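Local coordinates for structural polyprotein, VP2 (Israeli acute paralysis virus, PDB 5CDD), which probably serves as a structural component of the virion, one of the jelly-roll subunits cut from the capsid polyprotein to build the viral shell, at residues 43-48 with 156-161; 93-98 with 135-140; 66-71 with 188-193. All blocks are in the same frame, centred on the assembly; numbering follows the deposited sequence.

Contact 1: 43-48 with 156-161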
loop_
_atom_site.group_PDB
_atom_site.type_symbol
_atom_site.label_atom_id
_atom_site.label_comp_id
_atom_site.label_asym_id
_atom_site.label_seq_id
_atom_site.Cartn_x
_atom_site.Cartn_y
_atom_site.Cartn_z
ATOM N N GLN C 43 -3.360 -50.818 -43.042
ATOM C CA GLN C 43 -3.708 -51.806 -42.034
ATOM C C GLN C 43 -4.993 -52.512 -42.469
ATOM O O GLN C 43 -5.952 -51.865 -42.888
ATOM C CB GLN C 43 -3.918 -51.101 -40.694
ATOM C CG GLN C 43 -3.518 -51.904 -39.470
ATOM C CD GLN C 43 -2.034 -52.223 -39.434
ATOM O OE1 GLN C 43 -1.563 -53.105 -40.147
ATOM N NE2 GLN C 43 -1.290 -51.500 -38.607
ATOM N N LYS C 44 -5.006 -53.839 -42.380
ATOM C CA LYS C 44 -6.179 -54.621 -42.765
ATOM C C LYS C 44 -7.081 -54.873 -41.561
ATOM O O LYS C 44 -6.602 -55.170 -40.465
ATOM C CB LYS C 44 -5.752 -55.964 -43.371
ATOM C CG LYS C 44 -4.981 -55.862 -44.683
ATOM C CD LYS C 44 -5.857 -55.332 -45.812
ATOM C CE LYS C 44 -5.065 -55.174 -47.105
ATOM N NZ LYS C 44 -3.962 -54.177 -46.974
ATOM N N TYR C 45 -8.387 -54.756 -41.773
ATOM C CA TYR C 45 -9.360 -54.974 -40.710
ATOM C C TYR C 45 -10.367 -56.060 -41.079
ATOM O O TYR C 45 -10.610 -56.327 -42.256
ATOM C CB TYR C 45 -10.114 -53.680 -40.406
ATOM C CG TYR C 45 -10.676 -53.008 -41.635
ATOM C CD1 TYR C 45 -9.897 -52.135 -42.393
ATOM C CD2 TYR C 45 -11.980 -53.259 -42.055
ATOM C CE1 TYR C 45 -10.401 -51.529 -43.538
ATOM C CE2 TYR C 45 -12.495 -52.661 -43.200
ATOM C CZ TYR C 45 -11.699 -51.796 -43.936
ATOM O OH TYR C 45 -12.202 -51.199 -45.068
ATOM N N VAL C 46 -10.955 -56.677 -40.059
ATOM C CA VAL C 46 -11.942 -57.730 -40.258
ATOM C C VAL C 46 -13.255 -57.139 -40.754
ATOM O O VAL C 46 -13.967 -57.754 -41.549
ATOM C CB VAL C 46 -12.211 -58.488 -38.945
ATOM C CG1 VAL C 46 -13.315 -59.513 -39.148
ATOM C CG2 VAL C 46 -10.938 -59.165 -38.474
ATOM N N ARG C 47 -13.570 -55.940 -40.276
ATOM C CA ARG C 47 -14.798 -55.261 -40.663
ATOM C C ARG C 47 -14.754 -53.833 -40.133
ATOM O O ARG C 47 -14.081 -53.555 -39.140
ATOM C CB ARG C 47 -16.009 -55.994 -40.074
ATOM C CG ARG C 47 -17.338 -55.663 -40.739
ATOM C CD ARG C 47 -17.355 -56.126 -42.190
ATOM N NE ARG C 47 -17.048 -57.552 -42.318
ATOM C CZ ARG C 47 -17.834 -58.534 -41.886
ATOM N NH1 ARG C 47 -18.988 -58.254 -41.293
ATOM N NH2 ARG C 47 -17.464 -59.800 -42.040
ATOM N N SER C 48 -15.461 -52.929 -40.802
ATOM C CA SER C 48 -15.505 -51.533 -40.382
ATOM C C SER C 48 -16.912 -50.982 -40.542
ATOM O O SER C 48 -17.682 -51.449 -41.382
ATOM C CB SER C 48 -14.529 -50.690 -41.202
ATOM O OG SER C 48 -14.893 -50.675 -42.569
ATOM N N GLN C 156 -15.461 -43.588 -37.262
ATOM C CA GLN C 156 -15.294 -44.874 -37.928
ATOM C C GLN C 156 -14.950 -45.948 -36.906
ATOM O O GLN C 156 -14.079 -45.751 -36.060
ATOM C CB GLN C 156 -14.174 -44.795 -38.968
ATOM C CG GLN C 156 -14.391 -43.743 -40.037
ATOM C CD GLN C 156 -15.710 -43.918 -40.753
ATOM O OE1 GLN C 156 -15.994 -44.982 -41.302
ATOM N NE2 GLN C 156 -16.528 -42.872 -40.753
ATOM N N LEU C 157 -15.638 -47.081 -36.984
ATOM C CA LEU C 157 -15.394 -48.186 -36.067
ATOM C C LEU C 157 -14.649 -49.297 -36.800
ATOM O O LEU C 157 -14.997 -49.647 -37.927
ATOM C CB LEU C 157 -16.720 -48.714 -35.515
ATOM C CG LEU C 157 -16.627 -49.808 -34.451
ATOM C CD1 LEU C 157 -15.770 -49.329 -33.290
ATOM C CD2 LEU C 157 -18.022 -50.169 -33.976
ATOM N N TYR C 158 -13.624 -49.848 -36.157
ATOM C CA TYR C 158 -12.819 -50.904 -36.763
ATOM C C TYR C 158 -12.619 -52.111 -35.848
ATOM O O TYR C 158 -12.594 -51.982 -34.623
ATOM C CB TYR C 158 -11.445 -50.349 -37.151
ATOM C CG TYR C 158 -11.463 -49.305 -38.249
ATOM C CD1 TYR C 158 -11.722 -49.661 -39.571
ATOM C CD2 TYR C 158 -11.217 -47.961 -37.964
ATOM C CE1 TYR C 158 -11.734 -48.706 -40.587
ATOM C CE2 TYR C 158 -11.229 -46.997 -38.971
ATOM C CZ TYR C 158 -11.488 -47.377 -40.280
ATOM O OH TYR C 158 -11.503 -46.432 -41.284
ATOM N N LEU C 159 -12.476 -53.285 -36.460
ATOM C CA LEU C 159 -12.238 -54.529 -35.733
ATOM C C LEU C 159 -10.950 -55.133 -36.294
ATOM O O LEU C 159 -10.938 -55.680 -37.397
ATOM C CB LEU C 159 -13.401 -55.503 -35.924
ATOM C CG LEU C 159 -13.271 -56.846 -35.196
ATOM C CD1 LEU C 159 -13.133 -56.619 -33.700
ATOM C CD2 LEU C 159 -14.487 -57.704 -35.493
ATOM N N PHE C 160 -9.870 -55.019 -35.528
ATOM C CA PHE C 160 -8.563 -55.516 -35.944
ATOM C C PHE C 160 -8.123 -56.780 -35.212
ATOM O O PHE C 160 -8.447 -56.978 -34.040
ATOM C CB PHE C 160 -7.495 -54.448 -35.703
ATOM C CG PHE C 160 -7.710 -53.173 -36.465
ATOM C CD1 PHE C 160 -7.491 -53.120 -37.839
ATOM C CD2 PHE C 160 -8.095 -52.011 -35.801
ATOM C CE1 PHE C 160 -7.649 -51.925 -38.540
ATOM C CE2 PHE C 160 -8.256 -50.814 -36.491
ATOM C CZ PHE C 160 -8.032 -50.770 -37.864
ATOM N N PRO C 161 -7.383 -57.659 -35.906
ATOM C CA PRO C 161 -6.891 -58.900 -35.299
ATOM C C PRO C 161 -5.491 -58.622 -34.742
ATOM O O PRO C 161 -4.556 -58.386 -35.507
ATOM C CB PRO C 161 -6.839 -59.876 -36.480
ATOM C CG PRO C 161 -7.686 -59.224 -37.553
ATOM C CD PRO C 161 -7.371 -57.773 -37.373
#
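With chi1 of 50° the CG of Tyr45 stands in the crowded position between its backbone N and carbonyl carbon, while Tyr158 holds CG anti to its carbonyl carbon (chi1 -66°), and the two rings meet edge-to-face. Tyr158 CD1 lies over one face of the Tyr45 ring, displaced toward the rim and 4.1 Å from Tyr45 CG, with the planes at 59°, a tilted rather than upright T. The same Tyr158 CD1 touches Ser48 CB at 3.4 Å, the two residues forming an antiparallel non-hydrogen-bonded pair. Phe160 sets CE1 3.6 Å from Tyr45 CB, and the carbonyl oxygen of Lys44 meets the edge of the Phe160 ring near its plane. Val46 CG2 packs on Pro161 CG. Between these side chains run two backbone hydrogen bonds, Val46 N to Leu159 O at 2.8 Å and Leu159 N to Arg47 O at 3.1 Å. The guanidinium of Arg47 turns away to a salt bridge with Asp16. Aromatic and apolar packing, with these two backbone bonds, therefore carries the contact, while the charge of Arg47 is answered outside it.

Contact 2: 93-98 with 135-140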
loop_
_atom_site.group_PDB
_atom_site.type_symbol
_atom_site.label_atom_id
_atom_site.label_comp_id
_atom_site.label_asym_id
_atom_site.label_seq_id
_atom_site.Cartn_x
_atom_site.Cartn_y
_atom_site.Cartn_z
ATOM N N LEU C 93 -11.107 -53.800 -30.790
ATOM C CA LEU C 93 -12.178 -52.985 -31.348
ATOM C C LEU C 93 -11.912 -51.535 -30.966
ATOM O O LEU C 93 -12.010 -51.169 -29.794
ATOM C CB LEU C 93 -13.531 -53.429 -30.786
ATOM C CG LEU C 93 -14.767 -52.698 -31.324
ATOM C CD1 LEU C 93 -14.954 -53.011 -32.804
ATOM C CD2 LEU C 93 -15.994 -53.125 -30.534
ATOM N N ALA C 94 -11.570 -50.712 -31.952
ATOM C CA ALA C 94 -11.281 -49.306 -31.701
ATOM C C ALA C 94 -12.043 -48.393 -32.654
ATOM O O ALA C 94 -12.495 -48.831 -33.711
ATOM C CB ALA C 94 -9.786 -49.057 -31.832
ATOM N N TYR C 95 -12.186 -47.127 -32.274
ATOM C CA TYR C 95 -12.883 -46.159 -33.112
ATOM C C TYR C 95 -11.989 -44.953 -33.375
ATOM O O TYR C 95 -11.060 -44.680 -32.613
ATOM C CB TYR C 95 -14.203 -45.723 -32.455
ATOM C CG TYR C 95 -14.069 -44.820 -31.248
ATOM C CD1 TYR C 95 -13.793 -43.460 -31.396
ATOM C CD2 TYR C 95 -14.245 -45.319 -29.957
ATOM C CE1 TYR C 95 -13.699 -42.617 -30.290
ATOM C CE2 TYR C 95 -14.151 -44.487 -28.844
ATOM C CZ TYR C 95 -13.880 -43.136 -29.018
ATOM O OH TYR C 95 -13.793 -42.306 -27.924
ATOM N N SER C 96 -12.271 -44.240 -34.459
ATOM C CA SER C 96 -11.484 -43.074 -34.838
ATOM C C SER C 96 -12.363 -41.966 -35.415
ATOM O O SER C 96 -12.872 -42.081 -36.529
ATOM C CB SER C 96 -10.427 -43.483 -35.868
ATOM O OG SER C 96 -9.664 -42.369 -36.294
ATOM N N PRO C 97 -12.557 -40.874 -34.656
ATOM C CA PRO C 97 -13.381 -39.751 -35.116
ATOM C C PRO C 97 -12.847 -39.128 -36.407
ATOM O O PRO C 97 -11.664 -38.803 -36.502
ATOM C CB PRO C 97 -13.317 -38.777 -33.941
ATOM C CG PRO C 97 -13.153 -39.680 -32.762
ATOM C CD PRO C 97 -12.136 -40.673 -33.258
ATOM N N TYR C 98 -13.723 -38.969 -37.397
ATOM C CA TYR C 98 -13.343 -38.370 -38.675
ATOM C C TYR C 98 -12.070 -38.986 -39.241
ATOM O O TYR C 98 -11.248 -38.288 -39.833
ATOM C CB TYR C 98 -13.139 -36.863 -38.499
ATOM C CG TYR C 98 -14.398 -36.120 -38.127
ATOM C CD1 TYR C 98 -15.321 -35.742 -39.102
ATOM C CD2 TYR C 98 -14.685 -35.819 -36.796
ATOM C CE1 TYR C 98 -16.501 -35.080 -38.760
ATOM C CE2 TYR C 98 -15.862 -35.160 -36.442
ATOM C CZ TYR C 98 -16.766 -34.793 -37.429
ATOM O OH TYR C 98 -17.933 -34.146 -37.087
ATOM N N THR C 135 -18.508 -47.734 -25.614
ATOM C CA THR C 135 -19.315 -46.543 -25.851
ATOM C C THR C 135 -18.534 -45.552 -26.700
ATOM O O THR C 135 -17.344 -45.332 -26.475
ATOM C CB THR C 135 -19.692 -45.837 -24.534
ATOM O OG1 THR C 135 -20.282 -46.779 -23.632
ATOM C CG2 THR C 135 -20.683 -44.715 -24.803
ATOM N N ILE C 136 -19.204 -44.957 -27.677
ATOM C CA ILE C 136 -18.563 -43.978 -28.540
ATOM C C ILE C 136 -19.238 -42.625 -28.339
ATOM O O ILE C 136 -20.281 -42.343 -28.931
ATOM C CB ILE C 136 -18.666 -44.383 -30.019
ATOM C CG1 ILE C 136 -17.968 -45.725 -30.234
ATOM C CG2 ILE C 136 -18.037 -43.311 -30.897
ATOM C CD1 ILE C 136 -18.036 -46.228 -31.660
ATOM N N PRO C 137 -18.648 -41.770 -27.490
ATOM C CA PRO C 137 -19.197 -40.442 -27.210
ATOM C C PRO C 137 -19.421 -39.641 -28.487
ATOM O O PRO C 137 -18.695 -39.810 -29.464
ATOM C CB PRO C 137 -18.128 -39.810 -26.323
ATOM C CG PRO C 137 -17.530 -40.986 -25.624
ATOM C CD PRO C 137 -17.396 -41.982 -26.745
ATOM N N TYR C 138 -20.433 -38.779 -28.475
ATOM C CA TYR C 138 -20.728 -37.939 -29.628
ATOM C C TYR C 138 -19.384 -37.375 -30.084
ATOM O O TYR C 138 -18.782 -36.555 -29.389
ATOM C CB TYR C 138 -21.670 -36.810 -29.211
ATOM C CG TYR C 138 -22.090 -35.908 -30.341
ATOM C CD1 TYR C 138 -22.886 -36.385 -31.377
ATOM C CD2 TYR C 138 -21.678 -34.577 -30.382
ATOM C CE1 TYR C 138 -23.264 -35.560 -32.430
ATOM C CE2 TYR C 138 -22.049 -33.744 -31.431
ATOM C CZ TYR C 138 -22.841 -34.243 -32.450
ATOM O OH TYR C 138 -23.202 -33.426 -33.494
ATOM N N ALA C 139 -18.913 -37.821 -31.244
ATOM C CA ALA C 139 -17.615 -37.388 -31.747
ATOM C C ALA C 139 -17.629 -36.352 -32.862
ATOM O O ALA C 139 -16.600 -36.112 -33.495
ATOM C CB ALA C 139 -16.812 -38.606 -32.190
ATOM N N SER C 140 -18.777 -35.734 -33.108
ATOM C CA SER C 140 -18.865 -34.725 -34.157
ATOM C C SER C 140 -18.346 -33.398 -33.624
ATOM O O SER C 140 -18.404 -33.141 -32.421
ATOM C CB SER C 140 -20.314 -34.560 -34.619
ATOM O OG SER C 140 -20.411 -33.630 -35.686
#
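The interior of a jelly-roll sandwich, between its two sheets, is where Tyr95 of strand 90-97 meets Ile136 of strand 131-146. No backbone hydrogen bond joins the segments 93-98 and 135-140; residues 95-98 and 135-140 head the same way, within 5°, and touch through side chains and a few carbonyls. Ile136 supplies a CH-pi contact: its CG2 sits 4.2 Å from the centroid of the Tyr95 ring, 7° off the normal and therefore over the middle of the face. The two side chains slide past each other in opposite directions, with Ile136 CG1 3.8 Å from Tyr95 CD2 and Ile136 CD1 3.9 Å from Tyr95 CB. Near the phenol end, Pro137 CD lies 3.8 Å from Tyr95 OH, and the proline crosses the tyrosine at about a right angle. Next along, Pro97 CG rests on Ala139 CB at 3.9 Å. The polar element comes last: Ser140, its OG anti to the backbone N (chi1 -177°), donates from OG to Tyr98 OH at 2.9 Å. The backbone N of Phe141 also bonds to that phenol oxygen and the N of Gln142 to Ser140 OG, holding both hydroxyls against residues 141-142. Ser140 CA approaches the edge of the Tyr98 ring. Trp192 of a neighbouring subunit is hydrogen-bonded to Tyr95 OH and packs on Pro97, Pro137 and Ala139, so that this part of the sandwich also forms part of a subunit interface. Within the chain, Ile136 also touches Val75 of strand 68-81, while Tyr95 also packs on Val155 and Leu157 of strand 155-161.

Contact 3: 66-71 with 188-193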
loop_
_atom_site.group_PDB
_atom_site.type_symbol
_atom_site.label_atom_id
_atom_site.label_comp_id
_atom_site.label_asym_id
_atom_site.label_seq_id
_atom_site.Cartn_x
_atom_site.Cartn_y
_atom_site.Cartn_z
ATOM N N ALA C 66 -37.932 -39.863 -38.877
ATOM C CA ALA C 66 -38.212 -39.185 -40.132
ATOM C C ALA C 66 -38.876 -37.848 -39.822
ATOM O O ALA C 66 -39.613 -37.725 -38.843
ATOM C CB ALA C 66 -39.127 -40.028 -40.969
ATOM N N ASN C 67 -38.612 -36.852 -40.662
ATOM C CA ASN C 67 -39.172 -35.518 -40.484
ATOM C C ASN C 67 -38.501 -34.761 -39.346
ATOM O O ASN C 67 -39.017 -33.754 -38.866
ATOM C CB ASN C 67 -40.680 -35.597 -40.252
ATOM C CG ASN C 67 -41.423 -36.100 -41.472
ATOM O OD1 ASN C 67 -41.392 -35.475 -42.532
ATOM N ND2 ASN C 67 -42.087 -37.240 -41.330
ATOM N N PHE C 68 -37.347 -35.264 -38.915
ATOM C CA PHE C 68 -36.558 -34.622 -37.871
ATOM C C PHE C 68 -35.282 -34.120 -38.535
ATOM O O PHE C 68 -34.758 -34.763 -39.443
ATOM C CB PHE C 68 -36.230 -35.605 -36.752
ATOM C CG PHE C 68 -37.221 -35.585 -35.629
ATOM C CD1 PHE C 68 -37.390 -34.442 -34.857
ATOM C CD2 PHE C 68 -37.986 -36.709 -35.339
ATOM C CE1 PHE C 68 -38.309 -34.416 -33.809
ATOM C CE2 PHE C 68 -38.907 -36.693 -34.293
ATOM C CZ PHE C 68 -39.067 -35.544 -33.527
ATOM N N LYS C 69 -34.778 -32.978 -38.084
ATOM C CA LYS C 69 -33.590 -32.396 -38.696
ATOM C C LYS C 69 -32.247 -32.700 -38.040
ATOM O O LYS C 69 -31.307 -33.115 -38.720
ATOM C CB LYS C 69 -33.769 -30.880 -38.806
ATOM C CG LYS C 69 -32.623 -30.157 -39.490
ATOM C CD LYS C 69 -32.457 -30.619 -40.922
ATOM C CE LYS C 69 -31.382 -29.821 -41.631
ATOM N NZ LYS C 69 -31.242 -30.239 -43.048
ATOM N N TYR C 70 -32.147 -32.496 -36.730
ATOM C CA TYR C 70 -30.883 -32.723 -36.036
ATOM C C TYR C 70 -30.888 -33.812 -34.973
ATOM O O TYR C 70 -31.859 -33.984 -34.238
ATOM C CB TYR C 70 -30.401 -31.413 -35.411
ATOM C CG TYR C 70 -30.181 -30.312 -36.419
ATOM C CD1 TYR C 70 -29.197 -30.425 -37.402
ATOM C CD2 TYR C 70 -30.965 -29.160 -36.401
ATOM C CE1 TYR C 70 -29.000 -29.416 -38.345
ATOM C CE2 TYR C 70 -30.777 -28.144 -37.338
ATOM C CZ TYR C 70 -29.794 -28.280 -38.306
ATOM O OH TYR C 70 -29.607 -27.281 -39.232
ATOM N N LEU C 71 -29.775 -34.532 -34.896
ATOM C CA LEU C 71 -29.606 -35.609 -33.932
ATOM C C LEU C 71 -28.265 -35.479 -33.224
ATOM O O LEU C 71 -27.276 -35.050 -33.816
ATOM C CB LEU C 71 -29.672 -36.965 -34.637
ATOM C CG LEU C 71 -29.344 -38.197 -33.787
ATOM C CD1 LEU C 71 -30.399 -38.383 -32.706
ATOM C CD2 LEU C 71 -29.278 -39.420 -34.677
ATOM N N ILE C 188 -29.491 -39.603 -26.636
ATOM C CA ILE C 188 -30.174 -39.077 -27.804
ATOM C C ILE C 188 -30.794 -37.701 -27.625
ATOM O O ILE C 188 -31.430 -37.410 -26.611
ATOM C CB ILE C 188 -31.271 -40.037 -28.272
ATOM C CG1 ILE C 188 -30.694 -41.447 -28.404
ATOM C CG2 ILE C 188 -31.834 -39.558 -29.603
ATOM C CD1 ILE C 188 -31.735 -42.504 -28.600
ATOM N N SER C 189 -30.596 -36.864 -28.637
ATOM C CA SER C 189 -31.133 -35.512 -28.668
ATOM C C SER C 189 -31.738 -35.351 -30.066
ATOM O O SER C 189 -31.012 -35.305 -31.060
ATOM C CB SER C 189 -30.015 -34.494 -28.457
ATOM O OG SER C 189 -30.528 -33.178 -28.447
ATOM N N LEU C 190 -33.063 -35.274 -30.139
ATOM C CA LEU C 190 -33.766 -35.162 -31.419
ATOM C C LEU C 190 -34.559 -33.858 -31.501
ATOM O O LEU C 190 -35.531 -33.685 -30.772
ATOM C CB LEU C 190 -34.699 -36.365 -31.564
ATOM C CG LEU C 190 -35.108 -36.884 -32.937
ATOM C CD1 LEU C 190 -33.889 -37.146 -33.811
ATOM C CD2 LEU C 190 -35.887 -38.173 -32.732
ATOM N N VAL C 191 -34.321 -33.048 -32.460
ATOM C CA VAL C 191 -34.923 -31.881 -32.573
ATOM C C VAL C 191 -35.092 -31.260 -33.820
ATOM O O VAL C 191 -34.430 -31.409 -34.491
ATOM C CB VAL C 191 -34.232 -30.843 -31.851
ATOM C CG1 VAL C 191 -34.049 -31.186 -30.569
ATOM C CG2 VAL C 191 -32.905 -30.586 -32.165
ATOM N N ILE C 192 -36.127 -30.481 -34.024
ATOM C CA ILE C 192 -36.559 -29.698 -35.192
ATOM C C ILE C 192 -37.224 -30.403 -36.320
ATOM O O ILE C 192 -36.725 -31.214 -36.670
ATOM C CB ILE C 192 -35.509 -28.855 -35.733
ATOM C CG1 ILE C 192 -34.789 -28.208 -34.690
ATOM C CG2 ILE C 192 -35.890 -27.937 -36.798
ATOM C CD1 ILE C 192 -35.453 -27.188 -34.125
ATOM N N PRO C 193 -38.435 -30.055 -36.840
ATOM C CA PRO C 193 -39.010 -30.824 -37.888
ATOM C C PRO C 193 -38.861 -30.345 -39.139
ATOM O O PRO C 193 -38.670 -29.339 -39.290
ATOM C CB PRO C 193 -40.383 -30.639 -37.634
ATOM C CG PRO C 193 -40.535 -30.179 -36.354
ATOM C CD PRO C 193 -39.628 -29.224 -36.513
#
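The amide N of Lys69 donates to Ile192 O at 3.0 Å, the shortest of the backbone bonds that lay strand 188-193 antiparallel against strand 68-71, the axes 150° apart. Farther along, Val191 N donates to Tyr70 O at 3.2 Å, while the return bond from Tyr70 N to Val191 O is weak. Leu71 CA adds a CH contact to Ser189 O at 3.2 Å. Lys69, with a helix-like psi of -51°, and Ile192, with a positive phi, both depart from the extended backbone, so that Phe68 and Leu71, and opposite them Pro193 and Leu190, lie on one face of the sheet while Tyr70 and Val191 occupy the other. On the first face Leu190 crosses Phe68 at about a right angle, its CG over the centre of the ring and 3.7 Å from the centroid. Leu71 holds CG anti to its backbone N (chi1 173°); its CD1 lies 3.6 Å from Ile188 CG2 and 3.9 Å from Leu190 CD1. On the second face the contact is looser, Tyr70 CB standing 4.2 Å from Val191 CG2, and Asn210 of another chain packs on Tyr70. The amine of Lys69 leads off to a salt bridge with Asp146. Helix 2-9 covers the face of Phe68, Leu190 and Leu71, Ile5 lying against Phe68 and Leu190, and Ile6 and Leu9 against Ile188; strand 131-146 borders strand 68-81 as well.

Overall arrangement
From the N terminus the chain passes 43-48, 66-71 and 93-98 before any of the three loops closes. Contact 2 closes first, at 135-140, and lies within both larger loops. Contact 1 closes at 156-161 and contact 3 at 188-193, and these two cross because their segments alternate. Contact 1 seats strand 47-51 at the border of the four-stranded sheet, contact 3 joins two strands of the opposing sheet, and contact 2 bridges the two layers. Contacts 1 and 2, with centres 14 Å apart, touch through neighbouring strands 90-97 and 155-161; contact 3, about 30 Å from contact 1 between centres, lies well out, its centre about 23 Å from that of the chain.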